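Local structure of Exo-alpha-sialidase (Clostridium perfringens, 2VO8) at residues A[7-12]-A[34-39]; A[28-33]-A[44-49]; A[115-120]-A[129-134]. The protein is the cohesin module of a family 33 exo-alpha-sialidase and probably binds a dockerin partner, helping to assemble toxin complexes. All coordinates share one frame; numbering follows the deposited sequence.

Contact 1 (A[7-12]-A[34-39])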
# COMPACT_ATOMS: atom_id res chain seq x y z
N THR A 7 10.84 9.70 -15.17
CA THR A 7 9.39 9.44 -15.32
C THR A 7 9.10 8.11 -14.59
O THR A 7 9.78 7.86 -13.58
CB THR A 7 8.94 9.48 -16.81
OG1 THR A 7 9.84 8.72 -17.63
CG2 THR A 7 8.89 10.94 -17.32
N THR A 8 8.12 7.31 -15.05
CA THR A 8 7.52 6.18 -14.30
C THR A 8 7.28 4.95 -15.18
O THR A 8 7.17 5.06 -16.40
CB THR A 8 6.14 6.55 -13.67
OG1 THR A 8 5.18 6.88 -14.71
CG2 THR A 8 6.30 7.70 -12.69
N VAL A 9 7.20 3.78 -14.56
CA VAL A 9 7.06 2.52 -15.27
C VAL A 9 5.69 1.87 -15.08
O VAL A 9 5.36 0.87 -15.71
CB VAL A 9 8.26 1.55 -14.92
CG1 VAL A 9 9.64 2.19 -15.30
CG2 VAL A 9 8.27 1.15 -13.46
N GLY A 10 4.85 2.46 -14.23
CA GLY A 10 3.55 1.89 -13.97
C GLY A 10 2.85 2.72 -12.90
O GLY A 10 3.37 3.75 -12.51
N ASN A 11 1.69 2.25 -12.48
CA ASN A 11 0.91 2.89 -11.42
C ASN A 11 0.88 2.10 -10.11
O ASN A 11 0.69 0.89 -10.13
CB ASN A 11 -0.51 3.05 -11.86
CG ASN A 11 -0.64 3.88 -13.16
OD1 ASN A 11 -1.43 3.53 -14.06
ND2 ASN A 11 0.11 4.94 -13.25
N SER A 12 0.96 2.82 -9.00
CA SER A 12 0.59 2.21 -7.68
C SER A 12 -0.93 2.16 -7.59
O SER A 12 -1.61 2.98 -8.22
CB SER A 12 1.21 2.97 -6.51
OG SER A 12 0.76 4.31 -6.41
N GLY A 34 -0.86 -1.58 -14.73
CA GLY A 34 -0.36 -1.00 -15.97
C GLY A 34 1.14 -0.90 -16.12
O GLY A 34 1.65 0.05 -16.71
N LEU A 35 1.88 -1.86 -15.57
CA LEU A 35 3.33 -1.85 -15.70
C LEU A 35 3.73 -1.99 -17.18
O LEU A 35 3.04 -2.67 -17.94
CB LEU A 35 3.99 -2.97 -14.89
CG LEU A 35 4.42 -2.57 -13.48
CD1 LEU A 35 5.79 -1.84 -13.49
CD2 LEU A 35 3.30 -1.70 -12.82
N ASN A 36 4.84 -1.33 -17.54
CA ASN A 36 5.43 -1.39 -18.88
C ASN A 36 5.73 -2.84 -19.18
O ASN A 36 6.17 -3.57 -18.30
CB ASN A 36 6.73 -0.56 -18.96
CG ASN A 36 6.48 0.95 -18.92
OD1 ASN A 36 5.34 1.42 -19.03
ND2 ASN A 36 7.56 1.71 -18.76
N GLY A 37 5.49 -3.26 -20.43
CA GLY A 37 5.60 -4.68 -20.77
C GLY A 37 6.98 -5.30 -20.57
O GLY A 37 7.09 -6.48 -20.24
N ASP A 38 8.02 -4.49 -20.76
CA ASP A 38 9.42 -4.90 -20.59
C ASP A 38 9.96 -4.66 -19.19
O ASP A 38 11.17 -4.78 -18.98
CB ASP A 38 10.29 -4.07 -21.52
CG ASP A 38 10.30 -2.60 -21.15
OD1 ASP A 38 11.38 -1.98 -21.15
OD2 ASP A 38 9.20 -2.07 -20.86
N THR A 39 9.12 -4.24 -18.24
CA THR A 39 9.61 -4.07 -16.88
C THR A 39 9.31 -5.37 -16.14
O THR A 39 8.17 -5.78 -16.06
CB THR A 39 9.01 -2.80 -16.18
OG1 THR A 39 9.67 -1.63 -16.69
CG2 THR A 39 9.24 -2.87 -14.67

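Contact 2 (A[28-33]-A[44-49])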
# COMPACT_ATOMS: atom_id res chain seq x y z
N ALA A 28 -6.77 -1.76 3.71
CA ALA A 28 -6.36 -1.10 2.47
C ALA A 28 -5.43 -2.01 1.68
O ALA A 28 -4.46 -2.54 2.22
CB ALA A 28 -5.68 0.23 2.77
N ILE A 29 -5.72 -2.17 0.40
CA ILE A 29 -5.01 -3.13 -0.44
C ILE A 29 -4.08 -2.42 -1.42
O ILE A 29 -4.53 -1.72 -2.33
CB ILE A 29 -5.99 -4.02 -1.23
CG1 ILE A 29 -6.89 -4.80 -0.28
CG2 ILE A 29 -5.22 -4.97 -2.14
CD1 ILE A 29 -7.99 -5.57 -0.97
N LEU A 30 -2.78 -2.60 -1.23
CA LEU A 30 -1.78 -1.90 -2.01
C LEU A 30 -1.29 -2.77 -3.18
O LEU A 30 -1.03 -3.96 -3.01
CB LEU A 30 -0.62 -1.47 -1.18
CG LEU A 30 -0.85 -0.92 0.22
CD1 LEU A 30 0.48 -0.42 0.76
CD2 LEU A 30 -1.90 0.23 0.08
N GLY A 31 -1.20 -2.19 -4.37
CA GLY A 31 -0.75 -2.99 -5.52
C GLY A 31 -0.09 -2.18 -6.60
O GLY A 31 0.38 -1.06 -6.37
N ILE A 32 -0.01 -2.80 -7.77
CA ILE A 32 0.53 -2.14 -8.98
C ILE A 32 -0.45 -2.38 -10.13
O ILE A 32 -1.31 -3.28 -10.06
CB ILE A 32 1.96 -2.66 -9.30
CG1 ILE A 32 2.00 -4.18 -9.50
CG2 ILE A 32 2.99 -2.24 -8.21
CD1 ILE A 32 3.37 -4.67 -10.04
N GLU A 33 -0.35 -1.56 -11.19
CA GLU A 33 -1.25 -1.69 -12.34
C GLU A 33 -0.58 -1.03 -13.55
O GLU A 33 0.22 -0.12 -13.41
CB GLU A 33 -2.63 -1.06 -12.05
CG GLU A 33 -3.67 -1.11 -13.19
CD GLU A 33 -3.48 0.01 -14.22
OE1 GLU A 33 -2.96 1.08 -13.86
OE2 GLU A 33 -3.83 -0.20 -15.40
N ALA A 44 8.74 -4.33 -4.59
CA ALA A 44 8.16 -2.98 -4.60
C ALA A 44 8.44 -2.31 -3.25
O ALA A 44 8.80 -2.99 -2.25
CB ALA A 44 6.71 -3.02 -4.95
N GLU A 45 8.26 -1.00 -3.21
CA GLU A 45 8.40 -0.25 -1.97
C GLU A 45 7.41 0.91 -1.91
O GLU A 45 7.38 1.76 -2.80
CB GLU A 45 9.83 0.27 -1.81
CG GLU A 45 9.99 1.36 -0.76
CD GLU A 45 11.43 1.78 -0.56
OE1 GLU A 45 12.32 1.18 -1.21
OE2 GLU A 45 11.68 2.71 0.23
N TYR A 46 6.61 0.95 -0.85
CA TYR A 46 5.73 2.08 -0.59
C TYR A 46 6.21 2.89 0.61
O TYR A 46 6.95 2.38 1.46
CB TYR A 46 4.30 1.61 -0.37
CG TYR A 46 3.78 0.70 -1.46
CD1 TYR A 46 3.33 1.22 -2.67
CD2 TYR A 46 3.73 -0.68 -1.28
CE1 TYR A 46 2.85 0.39 -3.67
CE2 TYR A 46 3.25 -1.51 -2.27
CZ TYR A 46 2.82 -0.97 -3.46
OH TYR A 46 2.34 -1.79 -4.46
N LEU A 47 5.80 4.15 0.68
CA LEU A 47 5.69 4.84 1.93
C LEU A 47 4.20 5.13 2.04
O LEU A 47 3.62 5.87 1.23
CB LEU A 47 6.60 6.07 2.09
CG LEU A 47 6.51 6.58 3.55
CD1 LEU A 47 7.32 5.78 4.56
CD2 LEU A 47 6.78 8.09 3.66
N PHE A 48 3.59 4.44 3.01
CA PHE A 48 2.14 4.44 3.23
C PHE A 48 1.84 5.47 4.30
O PHE A 48 2.44 5.44 5.36
CB PHE A 48 1.66 3.08 3.71
CG PHE A 48 0.19 3.06 4.08
CD1 PHE A 48 -0.80 2.94 3.12
CD2 PHE A 48 -0.21 3.18 5.41
CE1 PHE A 48 -2.14 2.93 3.46
CE2 PHE A 48 -1.52 3.13 5.74
CZ PHE A 48 -2.49 3.00 4.80
N GLU A 49 0.92 6.39 4.02
CA GLU A 49 0.64 7.49 4.97
C GLU A 49 -0.81 7.48 5.36
O GLU A 49 -1.71 7.16 4.58
CB GLU A 49 1.09 8.83 4.38
CG GLU A 49 2.61 8.89 4.22
CD GLU A 49 3.15 10.29 4.20
OE1 GLU A 49 2.62 11.15 4.95
OE2 GLU A 49 4.14 10.52 3.47

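Contact 3 (A[115-120]-A[129-134])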
# COMPACT_ATOMS: atom_id res chain seq x y z
N THR A 115 3.00 7.91 -0.76
CA THR A 115 3.80 9.08 -1.11
C THR A 115 5.15 8.73 -1.75
O THR A 115 5.87 9.61 -2.22
CB THR A 115 4.03 9.99 0.12
OG1 THR A 115 4.58 9.21 1.20
CG2 THR A 115 2.73 10.59 0.58
N THR A 116 5.47 7.44 -1.70
CA THR A 116 6.61 6.79 -2.38
C THR A 116 6.05 5.47 -2.90
O THR A 116 5.25 4.76 -2.21
CB THR A 116 7.79 6.57 -1.41
OG1 THR A 116 8.34 7.84 -0.99
CG2 THR A 116 8.94 5.66 -2.01
N ALA A 117 6.41 5.15 -4.16
CA ALA A 117 5.97 3.90 -4.80
C ALA A 117 6.99 3.59 -5.89
O ALA A 117 7.15 4.37 -6.82
CB ALA A 117 4.60 4.03 -5.35
N LEU A 118 7.72 2.51 -5.70
CA LEU A 118 8.90 2.18 -6.54
C LEU A 118 8.85 0.69 -6.79
O LEU A 118 8.29 -0.05 -5.95
CB LEU A 118 10.20 2.46 -5.80
CG LEU A 118 10.56 3.74 -5.05
CD1 LEU A 118 11.70 3.43 -4.14
CD2 LEU A 118 10.93 4.87 -6.02
N VAL A 119 9.46 0.25 -7.90
CA VAL A 119 9.68 -1.19 -8.15
C VAL A 119 11.16 -1.45 -8.45
O VAL A 119 11.84 -0.61 -9.03
CB VAL A 119 8.77 -1.81 -9.27
CG1 VAL A 119 7.27 -1.86 -8.86
CG2 VAL A 119 8.94 -1.08 -10.60
N GLY A 120 11.66 -2.60 -7.97
CA GLY A 120 12.97 -3.12 -8.33
C GLY A 120 12.70 -4.11 -9.43
O GLY A 120 11.74 -4.91 -9.34
N LEU A 129 6.94 4.48 -9.71
CA LEU A 129 5.55 4.23 -10.07
C LEU A 129 4.83 5.58 -9.82
O LEU A 129 5.28 6.35 -9.02
CB LEU A 129 4.91 3.18 -9.16
CG LEU A 129 5.37 1.69 -9.24
CD1 LEU A 129 4.62 0.90 -8.21
CD2 LEU A 129 5.27 1.04 -10.62
N GLU A 130 3.73 5.80 -10.51
CA GLU A 130 2.84 6.92 -10.19
C GLU A 130 2.27 6.70 -8.78
O GLU A 130 1.94 5.58 -8.42
CB GLU A 130 1.72 7.00 -11.18
CG GLU A 130 2.15 7.61 -12.50
CD GLU A 130 0.98 8.08 -13.35
OE1 GLU A 130 -0.11 8.39 -12.80
OE2 GLU A 130 1.15 8.10 -14.60
N LEU A 131 2.17 7.80 -8.03
CA LEU A 131 1.62 7.77 -6.68
C LEU A 131 0.09 7.61 -6.69
O LEU A 131 -0.58 7.68 -7.71
CB LEU A 131 2.08 9.02 -5.91
CG LEU A 131 3.59 9.25 -5.88
CD1 LEU A 131 4.01 10.51 -5.07
CD2 LEU A 131 4.30 7.98 -5.36
N SER A 132 -0.48 7.34 -5.52
CA SER A 132 -1.92 7.17 -5.44
C SER A 132 -2.39 7.46 -3.99
O SER A 132 -1.60 7.40 -3.06
CB SER A 132 -2.37 5.78 -5.91
OG SER A 132 -1.74 4.74 -5.14
N SER A 133 -3.68 7.77 -3.86
CA SER A 133 -4.32 7.83 -2.54
C SER A 133 -5.78 7.50 -2.67
O SER A 133 -6.31 7.44 -3.77
CB SER A 133 -4.13 9.20 -1.86
OG SER A 133 -4.86 10.20 -2.55
N LYS A 134 -6.44 7.32 -1.53
CA LYS A 134 -7.85 7.01 -1.49
C LYS A 134 -8.43 7.73 -0.24
O LYS A 134 -7.76 7.79 0.80
CB LYS A 134 -8.06 5.49 -1.41
CG LYS A 134 -9.43 4.98 -0.97
CD LYS A 134 -10.51 5.15 -1.96
CE LYS A 134 -11.86 4.70 -1.32
NZ LYS A 134 -12.64 3.96 -2.33

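Contact 1 (A[7-12]-A[34-39])
The backbones of 7-12 and 34-39 come closest where G10 meets L35 and V9 meets N36, and a single backbone hydrogen bond joins them, from N36 N to V9 O over 2.9 Å. L35 adds a second, softer approach to that oxygen, its CA lying 3.4 Å from V9 O with a polarised C-H turned toward it. The L35 side chain divides its two methyls between neighbouring residues: CD1 packs 3.9 Å from V9 CG2, while CD2 lies 3.8 Å from G10 CA. Glycine suits position 10, since the place beside its alpha carbon is taken by that leucine methyl. V9 has CG1 anti to its carbonyl carbon (chi1 -60°), and this branch turns toward T39 OG1 and N36 ND2. N36 crosses the valine at about a right angle, bringing ND2 to 3.6 Å from V9 CA. It also opens a type I turn that T39 closes, T39 N bonding to N36 O over 3.0 Å. Asparagine is common at the first position of such turns and aspartate, here D38, at the third, while G34 readily adopts the positive phi that starts the loop. On its other flank the 7-12 segment is bonded to strand 126-139, through V9 to D128 and G10 to E130. A compact loop between strands 26-33 and 41-49 is thus docked against the entry to the first strand of the cohesin beta-sandwich.

Contact 2 (A[28-33]-A[44-49])
L30 and Y46 form the heart of this contact, with the leucine lying on one face of the phenol ring and sliding past it in the opposite direction. L30 CB stands 4.0 Å above the ring plane, offset toward the rim, and CD1 covers the same face as an off-centre CH-pi contact, 4.3 Å from the centroid and 28° off the normal. The nearest carbons are L30 CD1 and Y46 CD2, 3.8 Å apart. At the ring's edge, near its plane, Y46 OH gives a weak hydrogen bond to G31 O over 2.8 Å. I32 CG2 closes on the same hydroxyl at 3.8 Å; it lies anti to the carbonyl carbon, CG1 having taken the place between backbone N and carbonyl carbon (chi1 58°). The other leucine methyl, L30 CD2, meets F48 CD1 obliquely at 4.2 Å.

The two strands face each other rather than pairing edge by edge: their axes pass 9.2 Å apart at 132°, a separation bridged by side chains. Backbone bonds hold G31 to T13 and L30 to strand 95-103, while L114 and L96 pack on Y46, and I14 touches both L30 and F48. This is the interior of the sandwich.

Tyrosine suits the site because its flat ring offers carbon to the leucine while its length carries the oxygen across to the opposite backbone. The chemistry implies a mostly apolar core in which a buried hydroxyl makes a weak hydrogen bond to a main-chain carbonyl, and dispersion probably supplies most of the cohesion.

Contact 3 (A[115-120]-A[129-134])
A117 and L129 meet through a flat peptide carbonyl rather than an aromatic ring. L129 N donates to A117 O over 2.9 Å, standing 34° out of the carbonyl plane. L129 CB also lies close to that oxygen, at 3.5 Å. A second carbonyl, that of T115, is met by the two methyls of L131: CD1 comes to 3.5 Å from T115 O, while CD2 lies near T115 C and the backbone of A117. The motif is an antiparallel beta hairpin formed by strands 107-121 and 126-139 of the cohesin sandwich, seen where its partners begin to diverge: 129-130 is only weakly bonded, and a loop residue, L131, precedes the strand that resumes at S132.

A117 is small enough to sit between the two leucines. Its CB is 3.9 Å from L129 CB and 4.0 Å from L131 CD2, so its single methyl touches both leucines. L131 has CG anti to its carbonyl carbon, beside the backbone N (chi1 -54°). Although this residue is exposed, its methyls lie against backbone atoms of T115 and A117. L129, by contrast, is buried and also packs on V9 and L35. The hydroxyl of T115 turns instead to E49, tying the corner where its chain turns from one face to another to strand 41-49. Beta-branched V119 suits the extended strand and crosses L129 at about a right angle, its CG1 meeting both leucine methyls, CD1 and CD2, each at 3.9 Å.

Overall arrangement
The three contacts form a continuous path from one end of the cohesin sandwich to its core. Contacts 2 and 3 lie about 6 Å apart between centres and are joined by backbone pairing, E45 N to L118 O at 2.9 Å, and by I32 CG2 against L129 CD1 at 3.5 Å. Contact 1 sits farther out, about 11 Å from contact 3 and 14 Å from contact 2, again centre to centre. S12 ties it to contact 3, its OG lying 2.7 Å from E130 O, and N11 O meets E33 N of contact 2 at 2.9 Å. The centre of contact 2 lies about 2 Å from that of the chain, that of contact 1 about 16 Å.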